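Local coordinates for glycerol Dehydrogenase (Unidentified, PDB 5XN8), which probably catalyses the NAD-dependent oxidation of glycerol to dihydroxyacetone in a metal-dependent active site that holds a zinc ion here, at residues S31-A36 against S58-R63; R75-L80 against Y105-P110. One frame throughout, in Å; residues are numbered along the deposited sequence.

Contact 1 (S31-A36 against S58-R63)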
loop_
_atom_site.group_PDB
_atom_site.type_symbol
_atom_site.label_atom_id
_atom_site.label_comp_id
_atom_site.label_asym_id
_atom_site.label_seq_id
_atom_site.Cartn_x
_atom_site.Cartn_y
_atom_site.Cartn_z
ATOM N N SER A 31 21.147 -25.599 -49.791
ATOM C CA SER A 31 21.937 -26.680 -49.195
ATOM C C SER A 31 22.725 -26.215 -47.975
ATOM O O SER A 31 23.086 -25.041 -47.870
ATOM C CB SER A 31 22.875 -27.306 -50.243
ATOM O OG SER A 31 23.870 -26.390 -50.656
ATOM N N PHE A 32 23.002 -27.154 -47.074
ATOM C CA PHE A 32 23.644 -26.860 -45.795
ATOM C C PHE A 32 24.779 -27.816 -45.437
ATOM O O PHE A 32 24.678 -29.024 -45.628
ATOM C CB PHE A 32 22.595 -26.856 -44.676
ATOM C CG PHE A 32 21.863 -25.553 -44.552
ATOM C CD1 PHE A 32 22.398 -24.513 -43.807
ATOM C CD2 PHE A 32 20.656 -25.350 -45.214
ATOM C CE1 PHE A 32 21.730 -23.296 -43.707
ATOM C CE2 PHE A 32 19.988 -24.142 -45.118
ATOM C CZ PHE A 32 20.526 -23.110 -44.366
ATOM N N PHE A 33 25.849 -27.241 -44.902
ATOM C CA PHE A 33 26.989 -27.960 -44.368
ATOM C C PHE A 33 26.785 -28.094 -42.853
ATOM O O PHE A 33 26.879 -27.111 -42.125
ATOM C CB PHE A 33 28.252 -27.163 -44.688
ATOM C CG PHE A 33 29.523 -27.787 -44.202
ATOM C CD1 PHE A 33 30.120 -28.814 -44.916
ATOM C CD2 PHE A 33 30.153 -27.314 -43.055
ATOM C CE1 PHE A 33 31.309 -29.379 -44.485
ATOM C CE2 PHE A 33 31.343 -27.868 -42.619
ATOM C CZ PHE A 33 31.921 -28.905 -43.337
ATOM N N VAL A 34 26.491 -29.303 -42.392
ATOM C CA VAL A 34 26.111 -29.561 -41.004
ATOM C C VAL A 34 27.304 -30.101 -40.208
ATOM O O VAL A 34 27.921 -31.063 -40.636
ATOM C CB VAL A 34 24.955 -30.590 -40.939
ATOM C CG1 VAL A 34 24.345 -30.647 -39.542
ATOM C CG2 VAL A 34 23.893 -30.275 -41.981
ATOM N N ILE A 35 27.622 -29.492 -39.063
ATOM C CA ILE A 35 28.721 -29.984 -38.198
ATOM C C ILE A 35 28.292 -30.296 -36.763
ATOM O O ILE A 35 27.441 -29.608 -36.184
ATOM C CB ILE A 35 29.945 -29.033 -38.179
ATOM C CG1 ILE A 35 29.642 -27.710 -37.461
ATOM C CG2 ILE A 35 30.415 -28.758 -39.602
ATOM C CD1 ILE A 35 30.860 -26.822 -37.301
ATOM N N ALA A 36 28.915 -31.333 -36.203
ATOM C CA ALA A 36 28.692 -31.778 -34.830
ATOM C C ALA A 36 29.782 -32.775 -34.412
ATOM O O ALA A 36 30.378 -33.443 -35.262
ATOM C CB ALA A 36 27.324 -32.428 -34.713
ATOM N N SER A 58 19.546 -30.121 -49.684
ATOM C CA SER A 58 20.714 -30.997 -49.847
ATOM C C SER A 58 21.680 -30.779 -48.684
ATOM O O SER A 58 21.880 -29.646 -48.257
ATOM C CB SER A 58 21.410 -30.707 -51.182
ATOM O OG SER A 58 22.587 -31.483 -51.333
ATOM N N LEU A 59 22.273 -31.859 -48.171
ATOM C CA LEU A 59 23.135 -31.789 -46.985
ATOM C C LEU A 59 24.383 -32.645 -47.106
ATOM O O LEU A 59 24.369 -33.701 -47.730
ATOM C CB LEU A 59 22.382 -32.278 -45.748
ATOM C CG LEU A 59 21.103 -31.554 -45.338
ATOM C CD1 LEU A 59 20.073 -32.493 -44.721
ATOM C CD2 LEU A 59 21.422 -30.381 -44.420
ATOM N N HIS A 60 25.455 -32.167 -46.483
ATOM C CA HIS A 60 26.609 -32.990 -46.163
ATOM C C HIS A 60 26.973 -32.774 -44.687
ATOM O O HIS A 60 27.282 -31.653 -44.275
ATOM C CB HIS A 60 27.774 -32.704 -47.105
ATOM C CG HIS A 60 29.073 -33.270 -46.627
ATOM N ND1 HIS A 60 29.304 -34.625 -46.536
ATOM C CD2 HIS A 60 30.197 -32.671 -46.179
ATOM C CE1 HIS A 60 30.511 -34.840 -46.049
ATOM N NE2 HIS A 60 31.076 -33.668 -45.823
ATOM N N ALA A 61 26.899 -33.854 -43.908
ATOM C CA ALA A 61 27.272 -33.848 -42.498
ATOM C C ALA A 61 28.752 -34.147 -42.371
ATOM O O ALA A 61 29.275 -35.005 -43.088
ATOM C CB ALA A 61 26.469 -34.889 -41.737
ATOM N N GLU A 62 29.429 -33.444 -41.465
ATOM C CA GLU A 62 30.859 -33.662 -41.226
ATOM C C GLU A 62 31.192 -33.591 -39.732
ATOM O O GLU A 62 30.552 -32.863 -38.978
ATOM C CB GLU A 62 31.683 -32.643 -42.030
ATOM C CG GLU A 62 33.176 -32.935 -42.132
ATOM C CD GLU A 62 33.499 -34.238 -42.851
ATOM O OE1 GLU A 62 33.235 -34.340 -44.069
ATOM O OE2 GLU A 62 34.031 -35.155 -42.194
ATOM N N ARG A 63 32.197 -34.358 -39.330
ATOM C CA ARG A 63 32.584 -34.501 -37.931
ATOM C C ARG A 63 33.403 -33.300 -37.460
ATOM O O ARG A 63 34.266 -32.806 -38.183
ATOM C CB ARG A 63 33.402 -35.794 -37.750
ATOM C CG ARG A 63 33.695 -36.153 -36.311
ATOM C CD ARG A 63 34.491 -37.453 -36.191
ATOM N NE ARG A 63 35.637 -37.303 -35.306
ATOM C CZ ARG A 63 36.796 -36.738 -35.648
ATOM N NH1 ARG A 63 37.004 -36.250 -36.871
ATOM N NH2 ARG A 63 37.774 -36.665 -34.744
#
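The carbonyl oxygen of V34 takes the shortest bond between the two strands: E62 N donates to V34 O at 2.9 Å, almost in line with the C=O, while A61 CA brings a C-H to the same oxygen. Strands 31-36 and 58-63 are the parallel partners of a beta-alpha-beta unit, joined by helix 38-54, at the 58-63 border of the Rossmann-like sheet in the N-terminal part of this iron-containing alcohol dehydrogenase family member. Their axes run 4.8 Å apart, and the ladder continues through F32 N to S58 O (3.0 Å), V34 N to H60 O (3.1 Å) and a weak bond from H60 N to F32 O. On the face with V34 and L59, the CD2 branch of L59 touches both F32 CB and V34 CG2, the latter at 3.5 Å; L49 of helix 38-54 packs on both V34 and L59. The other face carries F33, H60 and E62. With CG anti to the backbone N in both F33 and H60, the two side chains run side by side, pointing the same way, and F33 CE1 meets the imidazole at its edge, by CD2. H83 stacks on H60, and helix 70-83 packs over this face. The F33 ring also reaches E62 CB. E62 bends at chi2 (62°), and its carboxylate comes back toward the imidazole: H60 NE2 donates to E62 OE1 at 2.9 Å, with an N-H...O angle of 139°, on the anti side of the carboxylate and 27° out of its plane.

Contact 2 (R75-L80 against Y105-P110); sequences RLIAIL and YYQKLP
I77 and Q107 meet at an oblique crossing, the CG2 methyl of I77 lying 3.4 Å from Q107 OE1 and 3.8 Å from Q107 CD. Q107 lies near the end of helix 94-107, whose last turn closes in a Schellman motif: K108 takes a positive phi (55°), K108 N bonds back to Y105 O, and the chain then leads through L109 toward the next strand. The contact is helix-to-helix-end packing through side chains, with no hydrogen bond between the segments. Q107 bends at chi2 (-62°), and its amide packs by van der Waals contact, the oxygen against the I77 CG2 methyl and the nitrogen beside L80 CD2. L80 and Q107 slide past each other in opposite directions, bringing L80 CD2 to 3.9 Å from Q107 NE2 and close to Q107 CG as well. With CG anti to the backbone N (chi1 173°), L80 extends toward L109 and meets it tip to tip: L80 CD1 touches L109 CD1 at 3.7 Å, and the second methyl, L80 CD2, stands 4.0 Å from that same L109 CD1. At the other end I77 CD1 makes a looser contact with Y106 CB, 4.3 Å away, while the Y106 ring leads away and forms a cation-pi pair with R74. I103, one turn before Q107, packs on L76, I77 and L80, extending the apolar seam along helix 94-107. Helix 70-83 packs beside helix 94-107 and rests on the sheet, where L76 and L80 touch F33 of strand 31-36, while P110 bonds through its backbone to V88 of strand 87-92.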
loop_
_atom_site.group_PDB
_atom_site.type_symbol
_atom_site.label_atom_id
_atom_site.label_comp_id
_atom_site.label_asym_id
_atom_site.label_seq_id
_atom_site.Cartn_x
_atom_site.Cartn_y
_atom_site.Cartn_z
ATOM N N ARG A 75 40.166 -26.411 -41.808
ATOM C CA ARG A 75 39.980 -27.805 -42.233
ATOM C C ARG A 75 38.552 -28.046 -42.733
ATOM O O ARG A 75 38.356 -28.670 -43.772
ATOM C CB ARG A 75 40.314 -28.775 -41.085
ATOM C CG ARG A 75 40.426 -30.247 -41.492
ATOM C CD ARG A 75 40.572 -31.165 -40.280
ATOM N NE ARG A 75 39.359 -31.195 -39.452
ATOM C CZ ARG A 75 38.242 -31.883 -39.719
ATOM N NH1 ARG A 75 38.141 -32.655 -40.803
ATOM N NH2 ARG A 75 37.211 -31.816 -38.875
ATOM N N LEU A 76 37.569 -27.542 -41.988
ATOM C CA LEU A 76 36.146 -27.716 -42.326
ATOM C C LEU A 76 35.712 -26.854 -43.514
ATOM O O LEU A 76 34.888 -27.292 -44.324
ATOM C CB LEU A 76 35.258 -27.417 -41.115
ATOM C CG LEU A 76 35.240 -28.456 -39.987
ATOM C CD1 LEU A 76 34.576 -27.881 -38.750
ATOM C CD2 LEU A 76 34.582 -29.763 -40.417
ATOM N N ILE A 77 36.250 -25.638 -43.605
ATOM C CA ILE A 77 36.039 -24.783 -44.781
ATOM C C ILE A 77 36.458 -25.492 -46.066
ATOM O O ILE A 77 35.707 -25.489 -47.041
ATOM C CB ILE A 77 36.766 -23.417 -44.637
ATOM C CG1 ILE A 77 35.992 -22.532 -43.648
ATOM C CG2 ILE A 77 36.870 -22.691 -45.979
ATOM C CD1 ILE A 77 36.773 -21.352 -43.114
ATOM N N ALA A 78 37.648 -26.103 -46.053
ATOM C CA ALA A 78 38.164 -26.848 -47.207
ATOM C C ALA A 78 37.210 -27.950 -47.663
ATOM O O ALA A 78 37.028 -28.140 -48.861
ATOM C CB ALA A 78 39.538 -27.433 -46.897
ATOM N N ILE A 79 36.595 -28.656 -46.717
ATOM C CA ILE A 79 35.606 -29.700 -47.038
ATOM C C ILE A 79 34.302 -29.066 -47.527
ATOM O O ILE A 79 33.666 -29.582 -48.443
ATOM C CB ILE A 79 35.303 -30.645 -45.840
ATOM C CG1 ILE A 79 36.579 -31.309 -45.307
ATOM C CG2 ILE A 79 34.322 -31.734 -46.266
ATOM C CD1 ILE A 79 36.412 -32.008 -43.966
ATOM N N LEU A 80 33.901 -27.957 -46.904
ATOM C CA LEU A 80 32.708 -27.212 -47.333
ATOM C C LEU A 80 32.814 -26.803 -48.803
ATOM O O LEU A 80 31.880 -27.034 -49.569
ATOM C CB LEU A 80 32.465 -25.990 -46.434
ATOM C CG LEU A 80 31.356 -25.000 -46.851
ATOM C CD1 LEU A 80 30.626 -24.440 -45.641
ATOM C CD2 LEU A 80 31.893 -23.852 -47.704
ATOM N N TYR A 105 30.965 -16.707 -41.539
ATOM C CA TYR A 105 31.596 -15.405 -41.730
ATOM C C TYR A 105 32.614 -15.410 -42.872
ATOM O O TYR A 105 32.480 -14.634 -43.824
ATOM C CB TYR A 105 32.274 -14.918 -40.435
ATOM C CG TYR A 105 33.127 -13.696 -40.674
ATOM C CD1 TYR A 105 32.551 -12.494 -41.088
ATOM C CD2 TYR A 105 34.513 -13.748 -40.544
ATOM C CE1 TYR A 105 33.333 -11.376 -41.351
ATOM C CE2 TYR A 105 35.305 -12.641 -40.809
ATOM C CZ TYR A 105 34.708 -11.458 -41.205
ATOM O OH TYR A 105 35.484 -10.353 -41.467
ATOM N N TYR A 106 33.618 -16.278 -42.784
ATOM C CA TYR A 106 34.696 -16.305 -43.786
ATOM C C TYR A 106 34.230 -16.708 -45.195
ATOM O O TYR A 106 34.821 -16.272 -46.182
ATOM C CB TYR A 106 35.864 -17.188 -43.323
ATOM C CG TYR A 106 36.622 -16.609 -42.142
ATOM C CD1 TYR A 106 37.332 -15.415 -42.263
ATOM C CD2 TYR A 106 36.635 -17.256 -40.902
ATOM C CE1 TYR A 106 38.020 -14.873 -41.181
ATOM C CE2 TYR A 106 37.307 -16.720 -39.817
ATOM C CZ TYR A 106 38.004 -15.530 -39.955
ATOM O OH TYR A 106 38.691 -15.006 -38.879
ATOM N N GLN A 107 33.175 -17.519 -45.284
ATOM C CA GLN A 107 32.601 -17.932 -46.575
ATOM C C GLN A 107 31.411 -17.086 -47.036
ATOM O O GLN A 107 30.885 -17.326 -48.119
ATOM C CB GLN A 107 32.190 -19.407 -46.514
ATOM C CG GLN A 107 33.359 -20.370 -46.332
ATOM C CD GLN A 107 34.337 -20.313 -47.487
ATOM O OE1 GLN A 107 35.496 -19.940 -47.320
ATOM N NE2 GLN A 107 33.861 -20.652 -48.676
ATOM N N LYS A 108 31.002 -16.103 -46.232
ATOM C CA LYS A 108 29.825 -15.267 -46.517
ATOM C C LYS A 108 28.580 -16.125 -46.741
ATOM O O LYS A 108 27.910 -16.011 -47.769
ATOM C CB LYS A 108 30.085 -14.339 -47.713
ATOM C CG LYS A 108 31.331 -13.484 -47.573
ATOM C CD LYS A 108 31.423 -12.469 -48.708
ATOM C CE LYS A 108 32.743 -11.711 -48.666
ATOM N NZ LYS A 108 33.914 -12.608 -48.867
ATOM N N LEU A 109 28.301 -16.995 -45.766
ATOM C CA LEU A 109 27.158 -17.916 -45.821
ATOM C C LEU A 109 26.240 -17.715 -44.612
ATOM O O LEU A 109 26.698 -17.291 -43.542
ATOM C CB LEU A 109 27.638 -19.375 -45.855
ATOM C CG LEU A 109 28.599 -19.798 -46.977
ATOM C CD1 LEU A 109 29.158 -21.174 -46.679
ATOM C CD2 LEU A 109 27.951 -19.783 -48.359
ATOM N N PRO A 110 24.939 -18.030 -44.775
ATOM C CA PRO A 110 24.023 -18.001 -43.635
ATOM C C PRO A 110 24.337 -19.100 -42.616
ATOM O O PRO A 110 24.835 -20.172 -42.985
ATOM C CB PRO A 110 22.654 -18.222 -44.279
ATOM C CG PRO A 110 22.952 -18.996 -45.518
ATOM C CD PRO A 110 24.248 -18.441 -46.012
#

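Contact 1 and contact 2 are successive layers of one alpha/beta region, their centres 11 Å apart, with helix 70-83 the next element after strand 58-63 in the chain. F33 is a main point of junction: its CB lies 3.7 Å from L80 CD1, and its CZ lies 3.5 Å from L76 O. At the border strand, E62 OE1 packs 3.6 Å from I79 CG2, and R75 NH2 probably hydrogen-bonds to R63 O. Contact 1 ends beside the probable NAD-binding site, the side chain of A36 lying about 5 Å from that of D37, whereas contact 2 lies away from the NAD, glycerol and metal sites. Neither includes the zinc ligands D171, H254 and H271.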